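PDB 3LL3: gluconate kinase from Lactobacillus acidophilus, which binds ATP and D-xylulose and probably transfers phosphate from ATP to gluconate or a related sugar, as FGGY-family kinases do. Local coordinates for residues A[69-74]-A[229-234]; A[335-340]-A[476-481]; A[179-184]-A[192-197]; A[420-425]-A[458-463]; A[309-314]-A[367-372]. One frame throughout, in Å; residues are numbered along the deposited sequence.

Contacts 1 and 3 belong to the N-terminal FGGY family region, and contact 3 is nested inside the long loop that contact 1 closes. Contact 5 lies in the C-terminal family region, where contacts 2 and 4 also have their first segments. Contacts 2 and 5 interlock along the chain and touch, F336 CB lying 3.3 Å from A371 O, and both reach the second subunit. Contact 4 stands apart, its nearest atoms about 13 Å from those of contact 5. The side chain of Y339 is about 8 Å from bound 1-deoxy-D-xylulose-5-phosphate, those of V372 and Y461 are about 10 and 12 Å from ATP, and G180 is about 11 Å from D-xylulose.

Contact 1 of 5, residues A[69-74]-A[229-234]; sequences GKIAAI and SDTKII
The carbonyl oxygen of A72 takes two donors: K232 N at 3.1 Å and a water at 2.7 Å. The K232 N-H points almost straight at the oxygen (170°), and the water reaches on to D230 O. Further along, K232 O accepts I74 N at 2.8 Å, and I74 O in turn receives I234 N. Where the ladder begins, T231 adds its side chain. Its OG1 lies 2.9 Å from I71 O, probably as a hydrogen bond, while D228 N also bonds to this hydroxyl. T231 CG2, anti to the backbone N (chi1 of OG1 -57°), runs beside I71 CG2 at 4.0 Å and also meets I74 CD1. An alanine here would remove OG1 and CG2, which would probably cost I71 O and D228 N their hydroxyl partner and leave I71 CG2 and I74 CD1 without the methyl they pack on. On the face carrying A73 and K232, A73 CB packs on I234 CG1 at 3.8 Å, with A438 of helix 429-441 covering both. The pairing thus joins two segments with 154 residues between them as neighbouring parallel strands in the central sheet of an actin-like ATPase domain.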
# COMPACT_ATOMS: atom_id res chain seq x y z
N GLY A 69 41.59 -32.51 25.32
CA GLY A 69 41.64 -33.42 24.19
C GLY A 69 42.30 -32.79 22.97
O GLY A 69 42.70 -31.63 23.00
N LYS A 70 42.35 -33.54 21.90
CA LYS A 70 42.96 -33.08 20.69
C LYS A 70 41.93 -32.49 19.73
O LYS A 70 40.88 -33.03 19.55
CB LYS A 70 43.68 -34.25 20.01
CG LYS A 70 44.99 -34.63 20.62
CD LYS A 70 45.25 -36.10 20.45
CE LYS A 70 46.57 -36.38 19.79
NZ LYS A 70 47.30 -37.59 20.35
N ILE A 71 42.27 -31.37 19.12
CA ILE A 71 41.49 -30.84 18.02
C ILE A 71 42.01 -31.47 16.74
O ILE A 71 43.11 -31.15 16.28
CB ILE A 71 41.59 -29.31 17.94
CG1 ILE A 71 41.21 -28.68 19.28
CG2 ILE A 71 40.72 -28.78 16.81
CD1 ILE A 71 39.84 -29.12 19.82
N ALA A 72 41.24 -32.39 16.17
CA ALA A 72 41.66 -33.10 14.96
C ALA A 72 41.59 -32.22 13.72
O ALA A 72 42.39 -32.37 12.79
CB ALA A 72 40.84 -34.37 14.78
N ALA A 73 40.65 -31.28 13.69
CA ALA A 73 40.50 -30.45 12.52
C ALA A 73 39.70 -29.19 12.83
O ALA A 73 38.87 -29.19 13.74
CB ALA A 73 39.84 -31.25 11.41
N ILE A 74 39.98 -28.11 12.10
CA ILE A 74 39.20 -26.89 12.17
C ILE A 74 38.69 -26.61 10.76
O ILE A 74 39.48 -26.46 9.83
CB ILE A 74 40.03 -25.71 12.67
CG1 ILE A 74 40.63 -26.03 14.04
CG2 ILE A 74 39.21 -24.44 12.74
CD1 ILE A 74 41.67 -25.00 14.47
N SER A 229 50.23 -29.87 16.92
CA SER A 229 50.91 -29.74 15.64
C SER A 229 50.30 -30.68 14.59
O SER A 229 50.68 -30.62 13.42
CB SER A 229 52.42 -30.02 15.78
OG SER A 229 52.67 -31.40 16.03
N ASP A 230 49.37 -31.55 14.98
CA ASP A 230 48.72 -32.40 13.98
C ASP A 230 47.29 -31.98 13.64
O ASP A 230 46.66 -32.56 12.76
CB ASP A 230 48.82 -33.88 14.32
CG ASP A 230 48.66 -34.14 15.79
OD1 ASP A 230 47.83 -33.43 16.40
OD2 ASP A 230 49.36 -35.04 16.31
N THR A 231 46.79 -30.96 14.34
CA THR A 231 45.53 -30.31 13.98
C THR A 231 45.52 -29.85 12.51
O THR A 231 46.39 -29.10 12.08
CB THR A 231 45.33 -29.04 14.82
OG1 THR A 231 45.36 -29.38 16.21
CG2 THR A 231 43.99 -28.36 14.48
N LYS A 232 44.50 -30.28 11.76
CA LYS A 232 44.36 -29.91 10.36
C LYS A 232 43.40 -28.75 10.11
O LYS A 232 42.41 -28.58 10.81
CB LYS A 232 43.89 -31.12 9.54
CG LYS A 232 44.99 -32.11 9.24
CD LYS A 232 44.78 -33.38 9.99
CE LYS A 232 44.07 -34.41 9.12
NZ LYS A 232 45.04 -35.42 8.58
N ILE A 233 43.72 -27.95 9.09
CA ILE A 233 42.78 -26.98 8.57
C ILE A 233 42.06 -27.64 7.40
O ILE A 233 42.69 -28.16 6.48
CB ILE A 233 43.48 -25.72 8.05
CG1 ILE A 233 44.21 -25.01 9.18
CG2 ILE A 233 42.44 -24.77 7.44
CD1 ILE A 233 43.27 -24.42 10.21
N ILE A 234 40.73 -27.63 7.46
CA ILE A 234 39.91 -28.08 6.34
C ILE A 234 39.48 -26.83 5.58
O ILE A 234 38.96 -25.87 6.17
CB ILE A 234 38.68 -28.87 6.83
CG1 ILE A 234 39.09 -29.88 7.90
CG2 ILE A 234 37.99 -29.56 5.65
CD1 ILE A 234 40.26 -30.79 7.49
O HOH W 1 45.14 -33.69 16.49
O HOH W 2 44.02 -34.49 12.79

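Contact 2 of 5, residues A[335-340]-A[476-481]; sequences IFLPYL and PLYCEI
Y478 projects from helix 476-481 against the side chains of I335 and L337 on strand 335-337, and these three residues carry most of the buried surface. A chi1 of 172° sets Y478 CG anti to the backbone N, and the ring beyond it meets L337. L337 CD2 sits over one face, offset toward the rim, 4.0 Å from the Y478 ring centroid and 22° from its normal, a CH-pi contact. At the ring's edge lie F336 O, 3.6 Å from Y478 CE1, and P338 CD, 3.4 Å from Y478 OH. I335 crosses the tyrosine at about a right angle, its CD1 packing 3.8 Å from Y478 CA near the root of the side chain. The CG1 branch of I335 reaches between L477 CG and I481 CG1, and L337 CD1 touches I481 CG2. The strand pairs with 354-359 in a two-stranded antiparallel sheet, on which helix 465-485 packs; its segment 476-481 runs at 52° to strand 335-337. The side chain of Y339 is about 8 Å from bound 1-deoxy-D-xylulose-5-phosphate. F378 and N379 of helix 365-388 also meet Y478, while F492 of the second subunit packs on L477 and I481. A water in the planes of both tyrosine rings joins Y478 OH at 2.8 Å to Y339 OH at 2.6 Å, where the two side chains meet tip to tip. An alanine in place of Y478 would remove the ring and hydroxyl, which would probably open a gap beside L337 CD2 and leave the bridging water one partner short.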
# COMPACT_ATOMS: atom_id res chain seq x y z
N ILE A 335 -3.03 -7.15 -0.19
CA ILE A 335 -1.68 -7.47 -0.63
C ILE A 335 -0.63 -6.58 0.04
O ILE A 335 -0.77 -5.35 0.08
CB ILE A 335 -1.53 -7.34 -2.16
CG1 ILE A 335 -2.36 -8.40 -2.87
CG2 ILE A 335 -0.03 -7.43 -2.56
CD1 ILE A 335 -2.10 -9.82 -2.38
N PHE A 336 0.42 -7.21 0.56
CA PHE A 336 1.57 -6.49 1.09
C PHE A 336 2.81 -6.88 0.28
O PHE A 336 3.26 -8.02 0.36
CB PHE A 336 1.81 -6.82 2.56
CG PHE A 336 3.00 -6.10 3.17
CD1 PHE A 336 2.96 -4.73 3.41
CD2 PHE A 336 4.15 -6.79 3.50
CE1 PHE A 336 4.05 -4.07 3.98
CE2 PHE A 336 5.24 -6.14 4.06
CZ PHE A 336 5.20 -4.79 4.29
N LEU A 337 3.33 -5.93 -0.50
CA LEU A 337 4.63 -6.15 -1.15
C LEU A 337 5.71 -5.76 -0.13
O LEU A 337 5.76 -4.62 0.31
CB LEU A 337 4.76 -5.34 -2.45
CG LEU A 337 3.69 -5.54 -3.54
CD1 LEU A 337 3.95 -4.65 -4.77
CD2 LEU A 337 3.63 -7.00 -3.95
N PRO A 338 6.57 -6.72 0.25
CA PRO A 338 7.45 -6.54 1.42
C PRO A 338 8.76 -5.80 1.15
O PRO A 338 9.63 -5.81 2.01
CB PRO A 338 7.79 -7.97 1.83
CG PRO A 338 7.52 -8.82 0.64
CD PRO A 338 6.70 -8.05 -0.36
N TYR A 339 8.90 -5.15 -0.00
CA TYR A 339 10.21 -4.66 -0.40
C TYR A 339 10.71 -3.41 0.33
O TYR A 339 11.15 -2.47 -0.32
CB TYR A 339 10.23 -4.38 -1.89
CG TYR A 339 9.53 -5.42 -2.73
CD1 TYR A 339 9.84 -6.76 -2.63
CD2 TYR A 339 8.60 -5.03 -3.67
CE1 TYR A 339 9.21 -7.70 -3.45
CE2 TYR A 339 7.95 -5.94 -4.46
CZ TYR A 339 8.26 -7.28 -4.35
OH TYR A 339 7.60 -8.16 -5.18
N LEU A 340 10.68 -3.43 1.65
CA LEU A 340 11.12 -2.27 2.44
C LEU A 340 12.57 -1.81 2.18
O LEU A 340 12.83 -0.63 2.01
CB LEU A 340 10.85 -2.51 3.94
CG LEU A 340 9.51 -1.95 4.46
CD1 LEU A 340 8.38 -2.48 3.64
CD2 LEU A 340 9.31 -2.34 5.90
N PRO A 476 -1.66 -15.25 -7.57
CA PRO A 476 -1.69 -14.51 -8.83
C PRO A 476 -2.02 -13.02 -8.63
O PRO A 476 -1.50 -12.19 -9.36
CB PRO A 476 -2.81 -15.20 -9.62
CG PRO A 476 -2.77 -16.62 -9.11
CD PRO A 476 -2.48 -16.48 -7.63
N LEU A 477 -2.87 -12.70 -7.67
CA LEU A 477 -3.18 -11.30 -7.38
C LEU A 477 -1.94 -10.58 -6.82
O LEU A 477 -1.67 -9.44 -7.17
CB LEU A 477 -4.35 -11.18 -6.41
CG LEU A 477 -4.72 -9.78 -5.92
CD1 LEU A 477 -5.05 -8.86 -7.08
CD2 LEU A 477 -5.89 -9.86 -4.94
N TYR A 478 -1.20 -11.26 -5.94
CA TYR A 478 0.05 -10.71 -5.42
C TYR A 478 0.98 -10.34 -6.57
O TYR A 478 1.58 -9.27 -6.58
CB TYR A 478 0.73 -11.73 -4.50
CG TYR A 478 2.12 -11.37 -4.02
CD1 TYR A 478 2.32 -10.74 -2.79
CD2 TYR A 478 3.24 -11.63 -4.81
CE1 TYR A 478 3.60 -10.41 -2.35
CE2 TYR A 478 4.51 -11.30 -4.39
CZ TYR A 478 4.70 -10.68 -3.16
OH TYR A 478 5.97 -10.36 -2.79
N CYS A 479 1.10 -11.23 -7.55
CA CYS A 479 1.96 -11.01 -8.71
C CYS A 479 1.43 -9.89 -9.62
O CYS A 479 2.21 -9.18 -10.26
CB CYS A 479 2.14 -12.30 -9.51
SG CYS A 479 3.03 -13.56 -8.60
N GLU A 480 0.11 -9.75 -9.68
CA GLU A 480 -0.49 -8.68 -10.46
C GLU A 480 -0.11 -7.33 -9.87
O GLU A 480 0.27 -6.42 -10.61
CB GLU A 480 -2.01 -8.82 -10.53
CG GLU A 480 -2.47 -9.82 -11.57
CD GLU A 480 -2.26 -9.32 -12.99
OE1 GLU A 480 -2.62 -8.15 -13.26
OE2 GLU A 480 -1.73 -10.09 -13.83
N ILE A 481 -0.19 -7.20 -8.54
CA ILE A 481 0.11 -5.92 -7.88
C ILE A 481 1.61 -5.60 -7.98
O ILE A 481 2.01 -4.47 -8.25
CB ILE A 481 -0.35 -5.94 -6.40
CG1 ILE A 481 -1.84 -6.26 -6.31
CG2 ILE A 481 -0.03 -4.61 -5.72
CD1 ILE A 481 -2.74 -5.46 -7.24
O HOH W 3 7.90 -10.76 -4.77

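Contact 3 of 5, residues A[179-184]-A[192-197]; sequences TGILNL and ELLDIL
G180, whose carbonyl oxygen rests 3.6 Å from L193 CD1, has a positive phi of 86°, a backbone twist at which a side chain would collide with T179 O. An ST turn braces this corner: T179 OG1 accepts I181 N at 3.0 Å, and it is also bonded to A176 O. I181 contributes the largest buried surface on its side, and its two branches separate. CG2, anti to the backbone N (chi1 of CG1 -48°), meets L194 CD2 at 4.0 Å, the two side chains crossing at about a right angle. I181 CD1, at the end of the other branch, approaches L197 CD2 at 4.2 Å. The L193 side chain leaves its backbone toward the loop, and its CD1 also lies 4.3 Å from I181 CA. I134 of helix 133-143 covers both I181 and L197, while helix 116-124 packs on L193 through I120. The contact sets the loop after helix 173-176 against helix 191-197 amid the helical part of the N-terminal region. No hydrogen bond joins the two segments: apolar branches set the fit by shape, and directional fixing comes from beside them, through the backbone bond of I181 with D190 and the hydrogen bond of L193 N to the D190 carboxylate (OD2).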
# COMPACT_ATOMS: atom_id res chain seq x y z
N THR A 179 32.57 -15.04 -6.64
CA THR A 179 33.36 -13.91 -7.15
C THR A 179 32.75 -13.25 -8.39
O THR A 179 32.90 -12.06 -8.60
CB THR A 179 34.82 -14.29 -7.53
OG1 THR A 179 34.81 -15.27 -8.57
CG2 THR A 179 35.58 -14.84 -6.33
N GLY A 180 32.06 -14.05 -9.21
CA GLY A 180 31.56 -13.58 -10.50
C GLY A 180 32.64 -13.71 -11.56
O GLY A 180 32.54 -13.13 -12.63
N ILE A 181 33.68 -14.48 -11.26
CA ILE A 181 34.81 -14.65 -12.18
C ILE A 181 34.98 -16.13 -12.54
O ILE A 181 35.68 -16.46 -13.48
CB ILE A 181 36.12 -14.13 -11.56
CG1 ILE A 181 35.91 -12.74 -10.97
CG2 ILE A 181 37.25 -14.08 -12.61
CD1 ILE A 181 37.11 -12.24 -10.16
N LEU A 182 34.31 -17.01 -11.79
CA LEU A 182 34.44 -18.45 -12.01
C LEU A 182 33.54 -18.91 -13.15
O LEU A 182 32.32 -18.76 -13.08
CB LEU A 182 34.09 -19.22 -10.74
CG LEU A 182 34.31 -20.73 -10.79
CD1 LEU A 182 35.79 -21.06 -10.69
CD2 LEU A 182 33.51 -21.48 -9.69
N ASN A 183 34.14 -19.49 -14.19
CA ASN A 183 33.38 -20.01 -15.32
C ASN A 183 32.56 -21.24 -14.92
O ASN A 183 33.07 -22.17 -14.31
CB ASN A 183 34.31 -20.33 -16.50
CG ASN A 183 33.54 -20.68 -17.78
OD1 ASN A 183 33.33 -19.83 -18.63
ND2 ASN A 183 33.11 -21.93 -17.90
N LEU A 184 31.28 -21.24 -15.29
CA LEU A 184 30.39 -22.33 -14.89
C LEU A 184 30.76 -23.66 -15.53
O LEU A 184 30.60 -24.71 -14.91
CB LEU A 184 28.94 -21.99 -15.25
CG LEU A 184 28.23 -20.97 -14.36
CD1 LEU A 184 26.92 -20.59 -14.98
CD2 LEU A 184 27.99 -21.51 -12.96
N GLU A 192 38.44 -14.65 -20.50
CA GLU A 192 37.86 -13.42 -21.03
C GLU A 192 37.59 -12.39 -19.93
O GLU A 192 37.92 -11.21 -20.08
CB GLU A 192 36.58 -13.76 -21.80
CG GLU A 192 36.00 -12.62 -22.58
CD GLU A 192 34.83 -13.06 -23.46
OE1 GLU A 192 34.55 -14.28 -23.56
OE2 GLU A 192 34.19 -12.16 -24.06
N LEU A 193 36.99 -12.82 -18.82
CA LEU A 193 36.72 -11.89 -17.72
C LEU A 193 38.02 -11.40 -17.03
O LEU A 193 38.12 -10.23 -16.63
CB LEU A 193 35.75 -12.52 -16.69
CG LEU A 193 34.31 -12.76 -17.16
CD1 LEU A 193 33.47 -13.44 -16.07
CD2 LEU A 193 33.63 -11.45 -17.64
N LEU A 194 39.00 -12.29 -16.88
CA LEU A 194 40.29 -11.91 -16.32
C LEU A 194 40.94 -10.83 -17.21
O LEU A 194 41.51 -9.86 -16.71
CB LEU A 194 41.22 -13.11 -16.22
CG LEU A 194 40.95 -14.19 -15.17
CD1 LEU A 194 41.90 -15.36 -15.36
CD2 LEU A 194 41.07 -13.61 -13.77
N ASP A 195 40.84 -11.01 -18.52
CA ASP A 195 41.46 -10.05 -19.44
C ASP A 195 40.82 -8.66 -19.34
O ASP A 195 41.53 -7.65 -19.34
CB ASP A 195 41.44 -10.59 -20.87
CG ASP A 195 42.44 -11.74 -21.06
OD1 ASP A 195 43.33 -11.90 -20.20
OD2 ASP A 195 42.32 -12.48 -22.04
N ILE A 196 39.50 -8.63 -19.19
CA ILE A 196 38.77 -7.37 -19.00
C ILE A 196 39.14 -6.72 -17.66
O ILE A 196 39.26 -5.49 -17.57
CB ILE A 196 37.25 -7.59 -19.09
CG1 ILE A 196 36.86 -8.02 -20.51
CG2 ILE A 196 36.50 -6.33 -18.69
CD1 ILE A 196 35.50 -8.68 -20.59
N LEU A 197 39.34 -7.55 -16.65
CA LEU A 197 39.74 -7.10 -15.31
C LEU A 197 41.18 -6.62 -15.26
O LEU A 197 41.54 -5.81 -14.39
CB LEU A 197 39.57 -8.24 -14.32
CG LEU A 197 38.32 -8.31 -13.45
CD1 LEU A 197 37.32 -7.32 -13.88
CD2 LEU A 197 37.75 -9.73 -13.46

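Contact 4 of 5, residues A[420-425]-A[458-463]; sequences PIVTMK and DKVYFP
The Y461 ring has I421 O at its edge, in its plane and 3.6 Å from Y461 CD2, while T423 CG2 approaches Y461 CE2 obliquely at 3.9 Å. On one face of the F462 ring lies V460 CG1, offset toward the rim, and P420 CG comes to F462 CD2 at 4.0 Å. These side chains flank an antiparallel pair at the border of the mixed sheet of the C-terminal half, where strand 457-461 is outermost within the chain and 421-424 lies between it and 396-400. I421 and Y461 form a hydrogen-bonded pair, with Y461 N giving to I421 O at 2.7 Å and I421 N returning a bond to Y461 O. V422 and V460 make the next, non-hydrogen-bonded pair, their side chains on the opposite face. Beyond them T423 N donates to K459 O, and D458 N to T423 O. Y461 OH is hydrogen-bonded to D407 and R410 of helix 407-417, which covers the face carrying I421 and Y461. K425 crosses D458 at about a right angle, K425 CG lying 3.9 Å from D458 CB. T423 OG1 takes the crowded position between backbone N and carbonyl carbon (chi1 50°), which brings it 3.0 Å from K459 O and 3.3 Å from K459 CB.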
# COMPACT_ATOMS: atom_id res chain seq x y z
N PRO A 420 5.44 -29.99 1.88
CA PRO A 420 5.66 -30.09 3.33
C PRO A 420 6.86 -29.27 3.79
O PRO A 420 7.88 -29.18 3.08
CB PRO A 420 5.92 -31.59 3.54
CG PRO A 420 5.31 -32.25 2.33
CD PRO A 420 5.53 -31.30 1.21
N ILE A 421 6.74 -28.67 4.97
CA ILE A 421 7.81 -27.91 5.59
C ILE A 421 8.44 -28.78 6.68
O ILE A 421 7.74 -29.28 7.58
CB ILE A 421 7.27 -26.59 6.21
CG1 ILE A 421 6.68 -25.67 5.12
CG2 ILE A 421 8.32 -25.93 7.09
CD1 ILE A 421 7.71 -25.00 4.26
N VAL A 422 9.75 -29.01 6.57
CA VAL A 422 10.48 -29.79 7.56
C VAL A 422 11.41 -28.91 8.37
O VAL A 422 12.34 -28.32 7.82
CB VAL A 422 11.32 -30.89 6.89
CG1 VAL A 422 12.03 -31.72 7.95
CG2 VAL A 422 10.45 -31.75 6.00
N THR A 423 11.18 -28.83 9.67
CA THR A 423 12.03 -28.03 10.54
C THR A 423 13.15 -28.93 11.05
O THR A 423 13.02 -30.15 11.05
CB THR A 423 11.26 -27.40 11.71
OG1 THR A 423 10.48 -28.41 12.36
CG2 THR A 423 10.34 -26.32 11.19
N MSE A 424 14.26 -28.32 11.44
CA MSE A 424 15.48 -29.08 11.75
C MSE A 424 15.82 -28.95 13.22
O MSE A 424 15.54 -27.93 13.85
CB MSE A 424 16.66 -28.57 10.91
CG MSE A 424 16.31 -28.37 9.44
SE MSE A 424 15.78 -30.05 8.56
CE MSE A 424 17.44 -31.07 8.93
N LYS A 425 16.45 -29.99 13.76
CA LYS A 425 16.89 -29.94 15.15
C LYS A 425 17.98 -28.89 15.33
O LYS A 425 18.03 -28.22 16.36
CB LYS A 425 17.34 -31.33 15.63
CG LYS A 425 16.18 -32.32 15.71
CD LYS A 425 16.59 -33.69 16.26
CE LYS A 425 15.39 -34.65 16.25
NZ LYS A 425 15.79 -36.09 16.42
N ASP A 458 13.19 -32.30 12.64
CA ASP A 458 12.50 -32.19 13.91
C ASP A 458 11.00 -32.39 13.75
O ASP A 458 10.46 -33.40 14.19
CB ASP A 458 12.75 -30.84 14.57
CG ASP A 458 12.19 -30.77 15.98
OD1 ASP A 458 12.13 -31.84 16.62
OD2 ASP A 458 11.81 -29.68 16.46
N LYS A 459 10.33 -31.42 13.13
CA LYS A 459 8.88 -31.47 12.90
C LYS A 459 8.54 -31.31 11.42
O LYS A 459 9.28 -30.63 10.69
CB LYS A 459 8.17 -30.38 13.71
CG LYS A 459 7.64 -30.85 15.06
CD LYS A 459 8.49 -30.37 16.21
CE LYS A 459 8.01 -29.03 16.71
NZ LYS A 459 7.03 -29.21 17.81
N VAL A 460 7.44 -31.92 10.97
CA VAL A 460 6.98 -31.74 9.60
C VAL A 460 5.60 -31.07 9.60
O VAL A 460 4.73 -31.38 10.44
CB VAL A 460 6.87 -33.07 8.84
CG1 VAL A 460 6.54 -32.81 7.38
CG2 VAL A 460 8.14 -33.89 8.98
N TYR A 461 5.40 -30.14 8.67
CA TYR A 461 4.11 -29.46 8.53
C TYR A 461 3.57 -29.71 7.13
O TYR A 461 4.18 -29.27 6.15
CB TYR A 461 4.31 -27.96 8.75
CG TYR A 461 4.82 -27.64 10.14
CD1 TYR A 461 3.95 -27.23 11.15
CD2 TYR A 461 6.16 -27.77 10.45
CE1 TYR A 461 4.41 -26.94 12.41
CE2 TYR A 461 6.63 -27.49 11.71
CZ TYR A 461 5.75 -27.08 12.69
OH TYR A 461 6.22 -26.81 13.97
N PHE A 462 2.45 -30.42 7.02
CA PHE A 462 1.85 -30.66 5.70
C PHE A 462 0.88 -29.55 5.32
O PHE A 462 0.22 -28.99 6.19
CB PHE A 462 1.14 -32.01 5.65
CG PHE A 462 2.03 -33.17 5.97
CD1 PHE A 462 2.18 -33.61 7.28
CD2 PHE A 462 2.73 -33.81 4.96
CE1 PHE A 462 3.04 -34.68 7.59
CE2 PHE A 462 3.58 -34.90 5.26
CZ PHE A 462 3.73 -35.32 6.58
N PRO A 463 0.81 -29.22 4.02
CA PRO A 463 -0.13 -28.20 3.54
C PRO A 463 -1.55 -28.56 3.93
O PRO A 463 -1.96 -29.71 3.76
CB PRO A 463 0.04 -28.26 2.02
CG PRO A 463 1.45 -28.81 1.83
CD PRO A 463 1.60 -29.81 2.93
O HOH W 4 11.31 -27.75 15.05

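Contact 5 of 5, residues A[309-314]-A[367-372]; sequences TLFDAD and EMARAV
L310 points from its CB toward helix 367-372, and the contact is made almost entirely by one methyl at its end. CB and CG stay more than 4.2 Å from the facing helix, CG being set beside the backbone N, anti to the carbonyl carbon (chi1 -79°). CD1 likewise stays short of it, whereas CD2 is the atom that reaches across. L310 CD2 rests on the backbone, 4.0 Å from both M368 C and A369 N, and lies 4.2 Å from CB of the selenomethionine M368. On the next turn of the helix V372 CG2 approaches it at 4.1 Å, so the methyl meets three residues of the helix. F311 adds a lighter touch, its CZ meeting A369 CB at the ring edge, near its plane, at 4.3 Å. F320 also packs against that ring, and K365 of the same chain makes a cation-pi contact with it. K365 of the second subunit bonds to T309 O and F311 O, T309 packs on M368 of that subunit and M368 on its T309, placing this helix pair at the dimer interface. The segment 309-314 turns away after F311, where D314 N bonds to D312 OD1 in an Asx turn. The pairing is helix-on-helix apolar packing in the FGGY C-terminal domain, joining helix 365-388 to helix 300-311, whose first residue, G300, lines the ATP site.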
# COMPACT_ATOMS: atom_id res chain seq x y z
N THR A 309 5.75 -0.72 13.99
CA THR A 309 5.08 0.37 13.28
C THR A 309 3.56 0.24 13.33
O THR A 309 2.86 1.21 13.60
CB THR A 309 5.55 0.47 11.82
OG1 THR A 309 6.95 0.77 11.81
CG2 THR A 309 4.81 1.55 11.06
N LEU A 310 3.07 -0.97 13.08
CA LEU A 310 1.63 -1.21 13.11
C LEU A 310 1.12 -1.12 14.53
O LEU A 310 -0.02 -0.73 14.74
CB LEU A 310 1.26 -2.56 12.50
CG LEU A 310 1.23 -2.62 10.97
CD1 LEU A 310 2.53 -2.09 10.46
CD2 LEU A 310 1.01 -4.02 10.43
N PHE A 311 1.96 -1.46 15.51
CA PHE A 311 1.53 -1.44 16.91
C PHE A 311 2.32 -0.42 17.74
O PHE A 311 1.95 0.74 17.86
CB PHE A 311 1.67 -2.83 17.54
CG PHE A 311 0.85 -3.91 16.87
CD1 PHE A 311 1.35 -4.60 15.78
CD2 PHE A 311 -0.40 -4.25 17.35
CE1 PHE A 311 0.61 -5.60 15.17
CE2 PHE A 311 -1.15 -5.25 16.74
CZ PHE A 311 -0.63 -5.93 15.65
N ASP A 312 3.41 -0.88 18.32
CA ASP A 312 4.28 -0.04 19.14
C ASP A 312 5.48 -0.87 19.58
O ASP A 312 5.49 -2.09 19.39
CB ASP A 312 3.53 0.61 20.33
CG ASP A 312 3.09 -0.39 21.41
OD1 ASP A 312 3.88 -1.29 21.79
OD2 ASP A 312 1.96 -0.24 21.91
N ALA A 313 6.50 -0.21 20.13
CA ALA A 313 7.72 -0.90 20.54
C ALA A 313 7.57 -1.73 21.82
O ALA A 313 8.56 -2.04 22.48
CB ALA A 313 8.87 0.11 20.66
N ASP A 314 6.34 -2.10 22.17
CA ASP A 314 6.09 -2.94 23.35
C ASP A 314 5.34 -4.19 22.93
O ASP A 314 5.08 -5.08 23.74
CB ASP A 314 5.28 -2.18 24.40
CG ASP A 314 6.08 -1.08 25.08
OD1 ASP A 314 7.31 -1.00 24.82
OD2 ASP A 314 5.47 -0.31 25.87
N GLU A 367 -5.99 -7.78 9.71
CA GLU A 367 -5.78 -7.93 8.28
C GLU A 367 -4.43 -7.34 7.82
O GLU A 367 -3.76 -7.92 6.97
CB GLU A 367 -6.91 -7.26 7.48
CG GLU A 367 -8.21 -8.07 7.40
CD GLU A 367 -8.94 -8.17 8.74
OE1 GLU A 367 -8.82 -7.26 9.59
OE2 GLU A 367 -9.64 -9.17 8.93
N MSE A 368 -4.03 -6.20 8.37
CA MSE A 368 -2.75 -5.62 7.98
C MSE A 368 -1.60 -6.41 8.53
O MSE A 368 -0.63 -6.63 7.82
CB MSE A 368 -2.63 -4.16 8.38
CG MSE A 368 -3.72 -3.32 7.68
SE MSE A 368 -3.51 -1.42 8.01
CE MSE A 368 -1.98 -1.05 6.83
N ALA A 369 -1.72 -6.86 9.78
CA ALA A 369 -0.69 -7.67 10.42
C ALA A 369 -0.47 -8.94 9.63
O ALA A 369 0.66 -9.31 9.34
CB ALA A 369 -1.08 -8.01 11.87
N ARG A 370 -1.57 -9.62 9.30
CA ARG A 370 -1.45 -10.88 8.60
C ARG A 370 -0.95 -10.70 7.17
O ARG A 370 -0.20 -11.53 6.68
CB ARG A 370 -2.76 -11.68 8.61
CG ARG A 370 -2.50 -13.09 8.16
CD ARG A 370 -3.70 -13.83 7.64
NE ARG A 370 -4.24 -14.69 8.65
CZ ARG A 370 -4.21 -16.02 8.63
NH1 ARG A 370 -3.66 -16.70 7.63
NH2 ARG A 370 -4.75 -16.66 9.63
N ALA A 371 -1.38 -9.63 6.51
CA ALA A 371 -0.92 -9.36 5.16
C ALA A 371 0.59 -9.21 5.12
O ALA A 371 1.22 -9.61 4.14
CB ALA A 371 -1.59 -8.09 4.58
N VAL A 372 1.17 -8.63 6.17
CA VAL A 372 2.62 -8.47 6.23
C VAL A 372 3.28 -9.86 6.23
O VAL A 372 4.18 -10.13 5.44
CB VAL A 372 3.07 -7.69 7.48
CG1 VAL A 372 4.59 -7.84 7.68
CG2 VAL A 372 2.65 -6.21 7.40